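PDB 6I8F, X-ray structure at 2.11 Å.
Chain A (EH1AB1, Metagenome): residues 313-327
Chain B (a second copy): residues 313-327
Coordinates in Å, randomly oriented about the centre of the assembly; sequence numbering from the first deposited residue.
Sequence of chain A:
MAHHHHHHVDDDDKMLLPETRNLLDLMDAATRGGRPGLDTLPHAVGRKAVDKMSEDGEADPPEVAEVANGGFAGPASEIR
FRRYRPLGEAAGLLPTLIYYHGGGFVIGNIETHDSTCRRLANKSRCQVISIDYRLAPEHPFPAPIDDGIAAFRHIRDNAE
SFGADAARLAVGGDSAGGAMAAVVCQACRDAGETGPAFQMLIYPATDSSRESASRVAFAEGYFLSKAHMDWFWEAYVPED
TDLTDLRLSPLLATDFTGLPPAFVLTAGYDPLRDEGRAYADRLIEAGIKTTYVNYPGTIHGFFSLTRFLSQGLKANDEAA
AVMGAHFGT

Chain A (313-327) LKANDEAAAVMGAHF
Chain B, residues 313-327: LKANDEAAAVMGAHF

Residues 313-327 of chains A and B are two copies of the same α-helix, packed nearly antiparallel with 162° between their N-to-C directions and axes only 8.4 Å apart at closest approach. Most phi/psi pairs lie near -62/-44, and i to i+4 hydrogen bonds run along each stretch, as from Ala A325 N to Ala A321 O (2.9 Å) and from Ala B325 N to Ala B321 O (2.8 Å). No direct hydrogen bond crosses between the two stretches. The contact, which buries 595 Å² in all, rests on close packing, with a water at each of two equivalent sites.

The register is approximately twofold, centred where Ala A321 CA lies 5.1 Å from Ala B321 CA. Toward one end Asp A317 CA is 5.2 Å from Ala B325 CA; toward the other, Ala A325 CA is 5.2 Å from Glu B318 CA. At the centre both alanine methyls point toward the partner helix, and Ala A321 CB meets Ala B321 CB at 3.4 Å. Side chains this short let the backbones approach so closely.

Ala B325 and Ala A325 have the most surface covered, 74 and 72 Å². Each points toward the other helix and sets its single methyl against backbone as well as side chain. Ala B325 CB lies 3.6 Å from both Asp A317 C and Glu A318 N, and 3.9 Å from Asp A317 CB; Ala A325 CB repeats this at 3.7 Å from Asp B317 C and Glu B318 N, and 3.9 Å from Asp B317 CB. Alanine suits the site because its methyl fills the narrow space against the opposing main chain while keeping the helical conformation.

Water completes these pairings. Asp A317 (chi1 -65°, m; chi2 -7°) accepts a hydrogen bond at OD2 from water 1 (2.5 Å), and the same water donates to Ala B325 O (2.6 Å). Water 2 occupies the equivalent site, 2.5 Å from Asp B317 OD2 and 2.6 Å from Ala A325 O.

Beside the alanine row, Val A322 and Val B322, both chi1 t, point sideways and bring Val A322 CG2 to 3.6 Å from Val B322 CG2, a compact apolar contact between branched side chains. Extended glutamates run alongside, with chi1 and chi2 both t and chi3 near 0°: Glu A318 OE2 is 3.8 Å from Val B322 CG1, and Glu B318 OE2 is 3.6 Å from Val A322 CG1. These are van der Waals contacts, because a valine methyl has no polar hydrogen to offer; the carboxylates are hydrogen-bonded elsewhere in the structure.

At the margins lysine methylenes lie over the backbone near the C-terminal end of the partner stretch. Lys A314 (chi1 m, chi2 -107°, chi3 t, chi4 p) places CE 3.4 Å from His B326 O, whereas Lys B314 (m, t, t, t) holds CE 4.0 Å from His A326 O, a small departure from symmetry.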

# COMPACT_ATOMS: atom_id res chain seq x y z
N LEU A 313 4.42 9.57 11.02
CA LEU A 313 5.18 8.38 11.40
C LEU A 313 4.49 7.12 10.85
O LEU A 313 5.17 6.19 10.42
CB LEU A 313 5.30 8.31 12.92
CG LEU A 313 6.10 9.44 13.56
CD1 LEU A 313 6.05 9.32 15.08
CD2 LEU A 313 7.55 9.46 13.08
N LYS A 314 3.16 7.10 10.88
CA LYS A 314 2.39 6.01 10.28
C LYS A 314 2.72 5.92 8.78
O LYS A 314 2.94 4.82 8.29
CB LYS A 314 0.90 6.20 10.53
CG LYS A 314 0.49 6.13 11.99
CD LYS A 314 -0.25 4.86 12.37
CE LYS A 314 -0.08 4.49 13.83
NZ LYS A 314 -0.55 5.59 14.71
N ALA A 315 2.77 7.07 8.09
CA ALA A 315 3.07 7.14 6.65
C ALA A 315 4.50 6.67 6.36
O ALA A 315 4.71 5.93 5.38
CB ALA A 315 2.86 8.53 6.12
N ASN A 316 5.46 7.12 7.19
CA ASN A 316 6.85 6.65 7.16
C ASN A 316 6.85 5.11 7.18
O ASN A 316 7.42 4.46 6.29
CB ASN A 316 7.68 7.16 8.35
CG ASN A 316 8.01 8.64 8.35
OD1 ASN A 316 8.51 9.15 9.36
ND2 ASN A 316 7.73 9.34 7.25
N ASP A 317 6.20 4.54 8.20
CA ASP A 317 6.20 3.10 8.43
C ASP A 317 5.53 2.36 7.25
O ASP A 317 6.00 1.29 6.85
CB ASP A 317 5.54 2.77 9.77
CG ASP A 317 6.32 3.32 10.96
OD1 ASP A 317 7.45 3.84 10.73
OD2 ASP A 317 5.80 3.27 12.09
N GLU A 318 4.44 2.92 6.71
CA GLU A 318 3.75 2.27 5.57
C GLU A 318 4.64 2.28 4.32
O GLU A 318 4.76 1.28 3.63
CB GLU A 318 2.41 2.94 5.27
CG GLU A 318 1.71 2.27 4.11
CD GLU A 318 0.27 2.68 3.85
OE1 GLU A 318 -0.25 3.59 4.54
OE2 GLU A 318 -0.31 2.08 2.94
N ALA A 319 5.24 3.42 4.00
CA ALA A 319 6.12 3.53 2.83
C ALA A 319 7.28 2.53 2.94
O ALA A 319 7.56 1.75 2.02
CB ALA A 319 6.63 4.95 2.71
N ALA A 320 7.92 2.53 4.11
CA ALA A 320 9.02 1.62 4.43
C ALA A 320 8.57 0.16 4.30
O ALA A 320 9.28 -0.66 3.74
CB ALA A 320 9.54 1.92 5.82
N ALA A 321 7.39 -0.14 4.85
CA ALA A 321 6.86 -1.49 4.90
C ALA A 321 6.64 -2.02 3.48
O ALA A 321 7.00 -3.14 3.18
CB ALA A 321 5.57 -1.50 5.67
N VAL A 322 6.04 -1.20 2.62
CA VAL A 322 5.71 -1.60 1.27
C VAL A 322 7.02 -1.82 0.47
O VAL A 322 7.13 -2.78 -0.30
CB VAL A 322 4.77 -0.59 0.60
CG1 VAL A 322 4.60 -0.85 -0.88
CG2 VAL A 322 3.42 -0.53 1.30
N MET A 323 7.98 -0.90 0.62
CA MET A 323 9.24 -1.02 -0.09
C MET A 323 9.97 -2.30 0.36
O MET A 323 10.44 -3.08 -0.47
CB MET A 323 10.16 0.18 0.15
CG MET A 323 11.47 0.06 -0.63
SD MET A 323 12.46 1.55 -0.51
CE MET A 323 12.80 1.56 1.24
N GLY A 324 10.06 -2.51 1.68
CA GLY A 324 10.73 -3.70 2.26
C GLY A 324 10.10 -5.00 1.80
O GLY A 324 10.81 -5.98 1.46
N ALA A 325 8.77 -5.03 1.80
CA ALA A 325 7.99 -6.16 1.30
C ALA A 325 8.31 -6.40 -0.18
O ALA A 325 8.50 -7.54 -0.62
CB ALA A 325 6.52 -5.92 1.50
N HIS A 326 8.39 -5.31 -0.95
CA HIS A 326 8.67 -5.44 -2.36
C HIS A 326 10.05 -6.08 -2.56
O HIS A 326 10.22 -6.93 -3.41
CB HIS A 326 8.55 -4.08 -3.09
CG HIS A 326 8.74 -4.22 -4.56
ND1 HIS A 326 7.74 -4.72 -5.40
CD2 HIS A 326 9.82 -3.99 -5.35
CE1 HIS A 326 8.20 -4.77 -6.64
NE2 HIS A 326 9.47 -4.31 -6.64
N PHE A 327 11.03 -5.68 -1.74
CA PHE A 327 12.42 -6.11 -1.90
C PHE A 327 12.72 -7.39 -1.12
O PHE A 327 13.86 -7.89 -1.18
CB PHE A 327 13.36 -4.97 -1.50
CG PHE A 327 13.53 -3.88 -2.54
CD1 PHE A 327 13.44 -4.17 -3.90
CD2 PHE A 327 13.84 -2.59 -2.17
CE1 PHE A 327 13.62 -3.18 -4.85
CE2 PHE A 327 14.02 -1.60 -3.12
CZ PHE A 327 13.91 -1.89 -4.46
N LEU B 313 3.84 -14.59 -2.13
CA LEU B 313 4.67 -14.32 -0.97
C LEU B 313 4.85 -12.80 -0.81
O LEU B 313 4.75 -12.28 0.30
CB LEU B 313 6.01 -15.05 -1.12
CG LEU B 313 5.92 -16.58 -1.10
CD1 LEU B 313 7.29 -17.20 -1.26
CD2 LEU B 313 5.27 -17.08 0.19
N LYS B 314 5.08 -12.11 -1.92
CA LYS B 314 5.25 -10.67 -1.93
C LYS B 314 3.95 -9.98 -1.50
O LYS B 314 3.98 -9.03 -0.76
CB LYS B 314 5.71 -10.22 -3.32
CG LYS B 314 7.01 -10.86 -3.74
CD LYS B 314 7.74 -10.14 -4.84
CE LYS B 314 9.20 -10.54 -4.87
NZ LYS B 314 9.80 -10.25 -6.18
N ALA B 315 2.81 -10.51 -1.96
CA ALA B 315 1.52 -9.97 -1.62
C ALA B 315 1.21 -10.22 -0.13
O ALA B 315 0.73 -9.32 0.57
CB ALA B 315 0.49 -10.58 -2.52
N ASN B 316 1.54 -11.42 0.36
CA ASN B 316 1.43 -11.74 1.78
C ASN B 316 2.18 -10.67 2.58
O ASN B 316 1.64 -10.10 3.53
CB ASN B 316 2.00 -13.10 2.16
CG ASN B 316 1.27 -14.32 1.60
OD1 ASN B 316 1.79 -15.43 1.70
ND2 ASN B 316 0.09 -14.13 1.01
N ASP B 317 3.44 -10.41 2.17
CA ASP B 317 4.34 -9.53 2.88
C ASP B 317 3.83 -8.09 2.82
O ASP B 317 3.92 -7.38 3.80
CB ASP B 317 5.77 -9.64 2.34
CG ASP B 317 6.40 -10.99 2.63
OD1 ASP B 317 5.76 -11.80 3.36
OD2 ASP B 317 7.49 -11.25 2.08
N GLU B 318 3.30 -7.66 1.66
CA GLU B 318 2.81 -6.30 1.55
C GLU B 318 1.59 -6.12 2.45
O GLU B 318 1.47 -5.13 3.16
CB GLU B 318 2.45 -5.93 0.11
CG GLU B 318 2.08 -4.46 0.01
CD GLU B 318 1.88 -3.88 -1.38
OE1 GLU B 318 2.03 -4.64 -2.38
OE2 GLU B 318 1.56 -2.68 -1.44
N ALA B 319 0.66 -7.07 2.41
CA ALA B 319 -0.56 -6.98 3.20
C ALA B 319 -0.20 -6.92 4.70
O ALA B 319 -0.64 -6.04 5.43
CB ALA B 319 -1.47 -8.15 2.86
N ALA B 320 0.66 -7.86 5.13
CA ALA B 320 1.11 -7.94 6.52
C ALA B 320 1.83 -6.66 6.94
O ALA B 320 1.60 -6.17 8.03
CB ALA B 320 2.01 -9.14 6.70
N ALA B 321 2.68 -6.12 6.07
CA ALA B 321 3.50 -4.96 6.41
C ALA B 321 2.63 -3.70 6.54
O ALA B 321 2.83 -2.88 7.45
CB ALA B 321 4.58 -4.78 5.39
N VAL B 322 1.66 -3.53 5.64
CA VAL B 322 0.78 -2.37 5.70
C VAL B 322 -0.06 -2.43 6.99
O VAL B 322 -0.21 -1.41 7.70
CB VAL B 322 -0.11 -2.29 4.45
CG1 VAL B 322 -1.21 -1.26 4.61
CG2 VAL B 322 0.72 -2.02 3.22
N MET B 323 -0.59 -3.62 7.31
CA MET B 323 -1.38 -3.80 8.53
C MET B 323 -0.52 -3.50 9.77
O MET B 323 -0.96 -2.79 10.68
CB MET B 323 -1.94 -5.22 8.66
CG MET B 323 -2.80 -5.38 9.90
SD MET B 323 -3.61 -6.99 9.96
CE MET B 323 -2.17 -8.04 10.08
N GLY B 324 0.67 -4.09 9.82
CA GLY B 324 1.62 -3.88 10.89
C GLY B 324 1.97 -2.40 11.05
O GLY B 324 2.00 -1.88 12.17
N ALA B 325 2.24 -1.72 9.93
CA ALA B 325 2.54 -0.29 9.96
C ALA B 325 1.34 0.48 10.52
O ALA B 325 1.50 1.46 11.26
CB ALA B 325 2.92 0.20 8.59
N HIS B 326 0.12 0.06 10.17
CA HIS B 326 -1.07 0.73 10.65
C HIS B 326 -1.17 0.60 12.18
O HIS B 326 -1.56 1.53 12.86
CB HIS B 326 -2.32 0.21 9.97
CG HIS B 326 -3.54 0.96 10.37
ND1 HIS B 326 -3.80 2.24 9.92
CD2 HIS B 326 -4.55 0.64 11.20
CE1 HIS B 326 -4.94 2.67 10.43
NE2 HIS B 326 -5.41 1.70 11.24
N PHE B 327 -0.84 -0.59 12.70
CA PHE B 327 -1.03 -0.93 14.12
C PHE B 327 0.20 -0.58 14.97
O PHE B 327 0.20 -0.81 16.18
CB PHE B 327 -1.38 -2.41 14.23
CG PHE B 327 -2.82 -2.75 13.93
CD1 PHE B 327 -3.84 -1.81 14.10
CD2 PHE B 327 -3.18 -4.03 13.54
CE1 PHE B 327 -5.17 -2.14 13.84
CE2 PHE B 327 -4.51 -4.36 13.29
CZ PHE B 327 -5.50 -3.42 13.46
O HOH W 1 3.35 2.88 12.43
O HOH W 2 8.40 -10.02 0.13